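Local coordinates for protein cysteine desulfurase (Stenotrophomonas maltophilia, PDB 6WCI) that probably removes sulfur from L-cysteine to give L-alanine, a pyridoxal-phosphate-dependent desulfurase step that passes the sulfur to a carrier, at residues 133-146 against 177-191. Numbering follows the deposited sequence.
Sequences GDVILITRMEHHAN and LRAAMTPEVKLLAVT
Leu137 drives its CD2 methyl into the end of helix 174-180, 3.7 Å from CD1 of Leu177, while the Met181 side chain crosses Leu137 at about a right angle and Ala180 CB touches CD1 and CD2 of Leu137. With CG anti to the backbone N (chi1 -173°), Leu137 also lies alongside Leu188, pointing the same way, Leu137 CG to Leu188 CD1 at 3.9 Å. Two residues earlier, on the same face, Val135 CG1 meets Val185 CG2. The reverse face carries Ile136 beside Leu187 and Ile138 CG2 beside Ala189 CB, where Trp150 of helix 148-157 packs on Ile138, Leu187 and Ala189.

Strands 135-139 and 185-191 run parallel, their axes 11° apart, as neighbours in the seven-stranded mixed sheet of the large domain of fold-type I PLP enzymes. The chain passes from strand 160-164 to the parallel 185-191, skipping 135-139, with helix 174-180 on the Leu137 face: a right-handed beta-alpha-beta crossover. Val135 O accepts from Lys186 N, but Leu137 N bonds to Leu187 O at 2.8 Å (176° at the hydrogen), and the one-residue slip between the Val135 and Ile136 pairings marks a beta bulge.

At the C-terminal ends of both strands, buried Glu142 takes the place of a backbone acceptor: Thr191 N bonds to Glu142 OE2 on the syn side at 2.6 Å, while Thr139 O accepts from Glu142 N in a type I turn. Thr139 OG1 donates to Glu142 OE2 on its anti lone pair at 2.7 Å. Asn146 ND2 reaches Glu142 OE1 from above the carboxylate plane at 2.8 Å. Together the three side-chain bonds should fix the carboxylate's rotation; the Asn146 amide also lies against Ala189 CB. A water bridges Met141 O and Thr191 OG1.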
loop_
_atom_site.group_PDB
_atom_site.type_symbol
_atom_site.label_atom_id
_atom_site.label_comp_id
_atom_site.label_asym_id
_atom_site.label_seq_id
_atom_site.Cartn_x
_atom_site.Cartn_y
_atom_site.Cartn_z
ATOM N N GLY B 133 -7.096 32.723 3.444
ATOM C CA GLY B 133 -6.301 33.755 2.821
ATOM C C GLY B 133 -5.077 33.229 2.091
ATOM O O GLY B 133 -4.637 33.845 1.116
ATOM N N ASP B 134 -4.521 32.109 2.541
ATOM C CA ASP B 134 -3.390 31.513 1.851
ATOM C C ASP B 134 -3.831 30.931 0.511
ATOM O O ASP B 134 -4.979 30.516 0.327
ATOM C CB ASP B 134 -2.748 30.408 2.690
ATOM C CG ASP B 134 -2.169 30.907 4.011
ATOM O OD1 ASP B 134 -1.728 32.068 4.094
ATOM O OD2 ASP B 134 -2.129 30.099 4.971
ATOM N N VAL B 135 -2.897 30.880 -0.425
ATOM C CA VAL B 135 -3.180 30.414 -1.774
ATOM C C VAL B 135 -2.317 29.205 -2.061
ATOM O O VAL B 135 -1.115 29.214 -1.768
ATOM C CB VAL B 135 -2.937 31.528 -2.804
ATOM C CG1 VAL B 135 -3.052 30.978 -4.236
ATOM C CG2 VAL B 135 -3.925 32.645 -2.555
ATOM N N ILE B 136 -2.941 28.155 -2.595
ATOM C CA ILE B 136 -2.249 27.004 -3.157
ATOM C C ILE B 136 -2.289 27.159 -4.673
ATOM O O ILE B 136 -3.366 27.295 -5.267
ATOM C CB ILE B 136 -2.903 25.682 -2.730
ATOM C CG1 ILE B 136 -2.961 25.563 -1.200
ATOM C CG2 ILE B 136 -2.174 24.482 -3.357
ATOM C CD1 ILE B 136 -3.786 24.385 -0.721
ATOM N N LEU B 137 -1.125 27.154 -5.299
ATOM C CA LEU B 137 -1.025 27.362 -6.740
ATOM C C LEU B 137 -0.790 26.003 -7.388
ATOM O O LEU B 137 0.146 25.290 -7.011
ATOM C CB LEU B 137 0.096 28.348 -7.067
ATOM C CG LEU B 137 0.221 28.802 -8.525
ATOM C CD1 LEU B 137 -1.036 29.531 -8.957
ATOM C CD2 LEU B 137 1.444 29.685 -8.718
ATOM N N ILE B 138 -1.666 25.630 -8.323
ATOM C CA ILE B 138 -1.660 24.319 -8.972
ATOM C C ILE B 138 -1.683 24.542 -10.474
ATOM O O ILE B 138 -2.491 25.339 -10.959
ATOM C CB ILE B 138 -2.884 23.474 -8.562
ATOM C CG1 ILE B 138 -3.063 23.474 -7.032
ATOM C CG2 ILE B 138 -2.801 22.064 -9.162
ATOM C CD1 ILE B 138 -4.312 22.745 -6.575
ATOM N N THR B 139 -0.833 23.830 -11.217
ATOM C CA THR B 139 -0.795 24.067 -12.662
ATOM C C THR B 139 -1.979 23.404 -13.358
ATOM O O THR B 139 -2.524 22.397 -12.895
ATOM C CB THR B 139 0.497 23.557 -13.306
ATOM O OG1 THR B 139 0.297 22.225 -13.797
ATOM C CG2 THR B 139 1.645 23.571 -12.329
ATOM N N ARG B 140 -2.358 23.988 -14.497
ATOM C CA ARG B 140 -3.444 23.485 -15.330
ATOM C C ARG B 140 -3.244 22.036 -15.773
ATOM O O ARG B 140 -4.229 21.350 -16.070
ATOM C CB ARG B 140 -3.578 24.404 -16.555
ATOM C CG ARG B 140 -4.551 23.957 -17.621
ATOM C CD ARG B 140 -5.966 23.896 -17.089
ATOM N NE ARG B 140 -6.435 25.197 -16.625
ATOM C CZ ARG B 140 -7.685 25.438 -16.256
ATOM N NH1 ARG B 140 -8.587 24.462 -16.307
ATOM N NH2 ARG B 140 -8.032 26.643 -15.830
ATOM N N MET B 141 -2.004 21.547 -15.812
ATOM C CA MET B 141 -1.704 20.245 -16.391
ATOM C C MET B 141 -1.502 19.159 -15.347
ATOM O O MET B 141 -1.116 18.042 -15.707
ATOM C CB MET B 141 -0.463 20.337 -17.284
ATOM C CG MET B 141 0.844 20.478 -16.520
ATOM S SD MET B 141 2.292 20.419 -17.605
ATOM C CE MET B 141 1.977 21.790 -18.722
ATOM N N GLU B 142 -1.753 19.459 -14.068
ATOM C CA GLU B 142 -1.540 18.490 -12.999
ATOM C C GLU B 142 -2.483 17.302 -13.129
ATOM O O GLU B 142 -3.604 17.413 -13.629
ATOM C CB GLU B 142 -1.744 19.131 -11.621
ATOM C CG GLU B 142 -0.691 20.172 -11.284
ATOM C CD GLU B 142 0.711 19.655 -11.557
ATOM O OE1 GLU B 142 1.122 18.660 -10.912
ATOM O OE2 GLU B 142 1.391 20.232 -12.433
ATOM N N HIS B 143 -2.006 16.156 -12.662
ATOM C CA HIS B 143 -2.825 14.968 -12.538
ATOM C C HIS B 143 -3.675 15.108 -11.279
ATOM O O HIS B 143 -3.314 15.836 -10.351
ATOM C CB HIS B 143 -1.894 13.750 -12.500
ATOM C CG HIS B 143 -2.574 12.423 -12.364
ATOM N ND1 HIS B 143 -2.946 11.905 -11.144
ATOM C CD2 HIS B 143 -2.837 11.455 -13.279
ATOM C CE1 HIS B 143 -3.463 10.701 -11.315
ATOM N NE2 HIS B 143 -3.403 10.402 -12.603
ATOM N N HIS B 144 -4.829 14.433 -11.264
ATOM C CA HIS B 144 -5.694 14.481 -10.089
ATOM C C HIS B 144 -4.940 14.198 -8.801
ATOM O O HIS B 144 -5.288 14.743 -7.749
ATOM C CB HIS B 144 -6.841 13.492 -10.242
ATOM C CG HIS B 144 -7.810 13.877 -11.309
ATOM N ND1 HIS B 144 -8.758 13.010 -11.804
ATOM C CD2 HIS B 144 -7.991 15.050 -11.961
ATOM C CE1 HIS B 144 -9.472 13.626 -12.730
ATOM N NE2 HIS B 144 -9.025 14.865 -12.847
ATOM N N ALA B 145 -3.900 13.359 -8.862
ATOM C CA ALA B 145 -3.092 13.107 -7.673
ATOM C C ALA B 145 -2.514 14.396 -7.102
ATOM O O ALA B 145 -2.296 14.492 -5.894
ATOM C CB ALA B 145 -1.962 12.137 -7.996
ATOM N N ASN B 146 -2.244 15.391 -7.949
ATOM C CA ASN B 146 -1.682 16.650 -7.477
ATOM C C ASN B 146 -2.708 17.773 -7.500
ATOM O O ASN B 146 -2.336 18.949 -7.568
ATOM C CB ASN B 146 -0.449 17.021 -8.297
ATOM C CG ASN B 146 0.615 17.712 -7.465
ATOM O OD1 ASN B 146 0.557 17.726 -6.221
ATOM N ND2 ASN B 146 1.595 18.294 -8.141
ATOM N N LEU B 177 3.175 32.379 -14.531
ATOM C CA LEU B 177 3.514 31.728 -13.265
ATOM C C LEU B 177 4.183 32.706 -12.306
ATOM O O LEU B 177 3.795 32.804 -11.135
ATOM C CB LEU B 177 4.414 30.524 -13.514
ATOM C CG LEU B 177 4.979 29.784 -12.302
ATOM C CD1 LEU B 177 3.883 29.146 -11.445
ATOM C CD2 LEU B 177 5.986 28.735 -12.755
ATOM N N ARG B 178 5.191 33.444 -12.787
ATOM C CA ARG B 178 5.803 34.475 -11.957
ATOM C C ARG B 178 4.773 35.503 -11.508
ATOM O O ARG B 178 4.762 35.915 -10.339
ATOM C CB ARG B 178 6.938 35.160 -12.714
ATOM C CG ARG B 178 8.254 34.417 -12.662
ATOM C CD ARG B 178 9.341 35.176 -13.405
ATOM N NE ARG B 178 9.233 35.012 -14.851
ATOM C CZ ARG B 178 9.716 33.968 -15.516
ATOM N NH1 ARG B 178 10.331 32.996 -14.853
ATOM N NH2 ARG B 178 9.581 33.892 -16.837
ATOM N N ALA B 179 3.896 35.924 -12.417
ATOM C CA ALA B 179 2.861 36.877 -12.036
ATOM C C ALA B 179 1.908 36.277 -11.010
ATOM O O ALA B 179 1.342 37.011 -10.189
ATOM C CB ALA B 179 2.093 37.345 -13.273
ATOM N N ALA B 180 1.736 34.951 -11.031
ATOM C CA ALA B 180 0.825 34.272 -10.119
ATOM C C ALA B 180 1.437 34.001 -8.753
ATOM O O ALA B 180 0.693 33.727 -7.804
ATOM C CB ALA B 180 0.360 32.944 -10.724
ATOM N N MET B 181 2.763 34.065 -8.631
ATOM C CA MET B 181 3.453 33.735 -7.381
ATOM C C MET B 181 3.584 34.984 -6.503
ATOM O O MET B 181 4.664 35.547 -6.307
ATOM C CB MET B 181 4.813 33.110 -7.677
ATOM C CG MET B 181 4.753 31.725 -8.259
ATOM S SD MET B 181 6.394 30.976 -8.361
ATOM C CE MET B 181 7.215 32.148 -9.420
ATOM N N THR B 182 2.447 35.405 -5.960
ATOM C CA THR B 182 2.364 36.566 -5.081
ATOM C C THR B 182 2.616 36.150 -3.641
ATOM O O THR B 182 2.646 34.964 -3.326
ATOM C CB THR B 182 0.994 37.221 -5.235
ATOM O OG1 THR B 182 -0.022 36.229 -5.031
ATOM C CG2 THR B 182 0.853 37.838 -6.627
ATOM N N PRO B 183 2.807 37.109 -2.724
ATOM C CA PRO B 183 3.142 36.731 -1.339
ATOM C C PRO B 183 2.117 35.847 -0.649
ATOM O O PRO B 183 2.487 35.137 0.297
ATOM C CB PRO B 183 3.276 38.085 -0.630
ATOM C CG PRO B 183 3.727 38.998 -1.707
ATOM C CD PRO B 183 3.009 38.555 -2.948
ATOM N N GLU B 184 0.850 35.861 -1.064
ATOM C CA GLU B 184 -0.140 35.028 -0.389
ATOM C C GLU B 184 -0.061 33.563 -0.792
ATOM O O GLU B 184 -0.692 32.713 -0.145
ATOM C CB GLU B 184 -1.549 35.567 -0.646
ATOM C CG GLU B 184 -1.915 35.696 -2.102
ATOM C CD GLU B 184 -1.592 37.064 -2.673
ATOM O OE1 GLU B 184 -0.909 37.866 -1.997
ATOM O OE2 GLU B 184 -2.030 37.326 -3.809
ATOM N N VAL B 185 0.709 33.243 -1.827
ATOM C CA VAL B 185 0.886 31.864 -2.255
ATOM C C VAL B 185 1.888 31.192 -1.327
ATOM O O VAL B 185 3.015 31.670 -1.164
ATOM C CB VAL B 185 1.366 31.790 -3.712
ATOM C CG1 VAL B 185 1.451 30.355 -4.132
ATOM C CG2 VAL B 185 0.439 32.582 -4.632
ATOM N N LYS B 186 1.489 30.066 -0.736
ATOM C CA LYS B 186 2.367 29.333 0.158
ATOM C C LYS B 186 2.831 27.992 -0.395
ATOM O O LYS B 186 3.785 27.421 0.153
ATOM C CB LYS B 186 1.678 29.119 1.516
ATOM C CG LYS B 186 1.145 30.398 2.158
ATOM C CD LYS B 186 2.266 31.397 2.398
ATOM C CE LYS B 186 1.741 32.667 3.033
ATOM N NZ LYS B 186 2.755 33.771 3.012
ATOM N N LEU B 187 2.196 27.475 -1.453
ATOM C CA LEU B 187 2.532 26.159 -1.982
ATOM C C LEU B 187 2.225 26.098 -3.476
ATOM O O LEU B 187 1.234 26.673 -3.943
ATOM C CB LEU B 187 1.770 25.037 -1.243
ATOM C CG LEU B 187 2.200 23.587 -1.516
ATOM C CD1 LEU B 187 2.109 22.707 -0.242
ATOM C CD2 LEU B 187 1.428 22.921 -2.662
ATOM N N LEU B 188 3.078 25.387 -4.214
ATOM C CA LEU B 188 2.947 25.216 -5.663
ATOM C C LEU B 188 2.987 23.734 -5.991
ATOM O O LEU B 188 3.961 23.051 -5.658
ATOM C CB LEU B 188 4.061 25.945 -6.418
ATOM C CG LEU B 188 4.221 25.620 -7.908
ATOM C CD1 LEU B 188 3.013 26.072 -8.713
ATOM C CD2 LEU B 188 5.488 26.249 -8.438
ATOM N N ALA B 189 1.926 23.238 -6.631
ATOM C CA ALA B 189 1.847 21.852 -7.084
ATOM C C ALA B 189 2.128 21.830 -8.579
ATOM O O ALA B 189 1.294 22.261 -9.381
ATOM C CB ALA B 189 0.483 21.232 -6.768
ATOM N N VAL B 190 3.297 21.318 -8.954
ATOM C CA VAL B 190 3.761 21.376 -10.334
ATOM C C VAL B 190 4.295 20.006 -10.735
ATOM O O VAL B 190 5.109 19.413 -10.017
ATOM C CB VAL B 190 4.832 22.470 -10.525
ATOM C CG1 VAL B 190 5.945 22.339 -9.472
ATOM C CG2 VAL B 190 5.402 22.429 -11.944
ATOM N N THR B 191 3.840 19.505 -11.879
ATOM C CA THR B 191 4.313 18.213 -12.348
ATOM C C THR B 191 5.668 18.346 -13.036
ATOM O O THR B 191 5.997 19.375 -13.634
ATOM C CB THR B 191 3.310 17.570 -13.304
ATOM O OG1 THR B 191 3.735 16.235 -13.588
ATOM C CG2 THR B 191 3.222 18.341 -14.611
HETATM O O HOH W 1 0.996 15.809 -14.671
#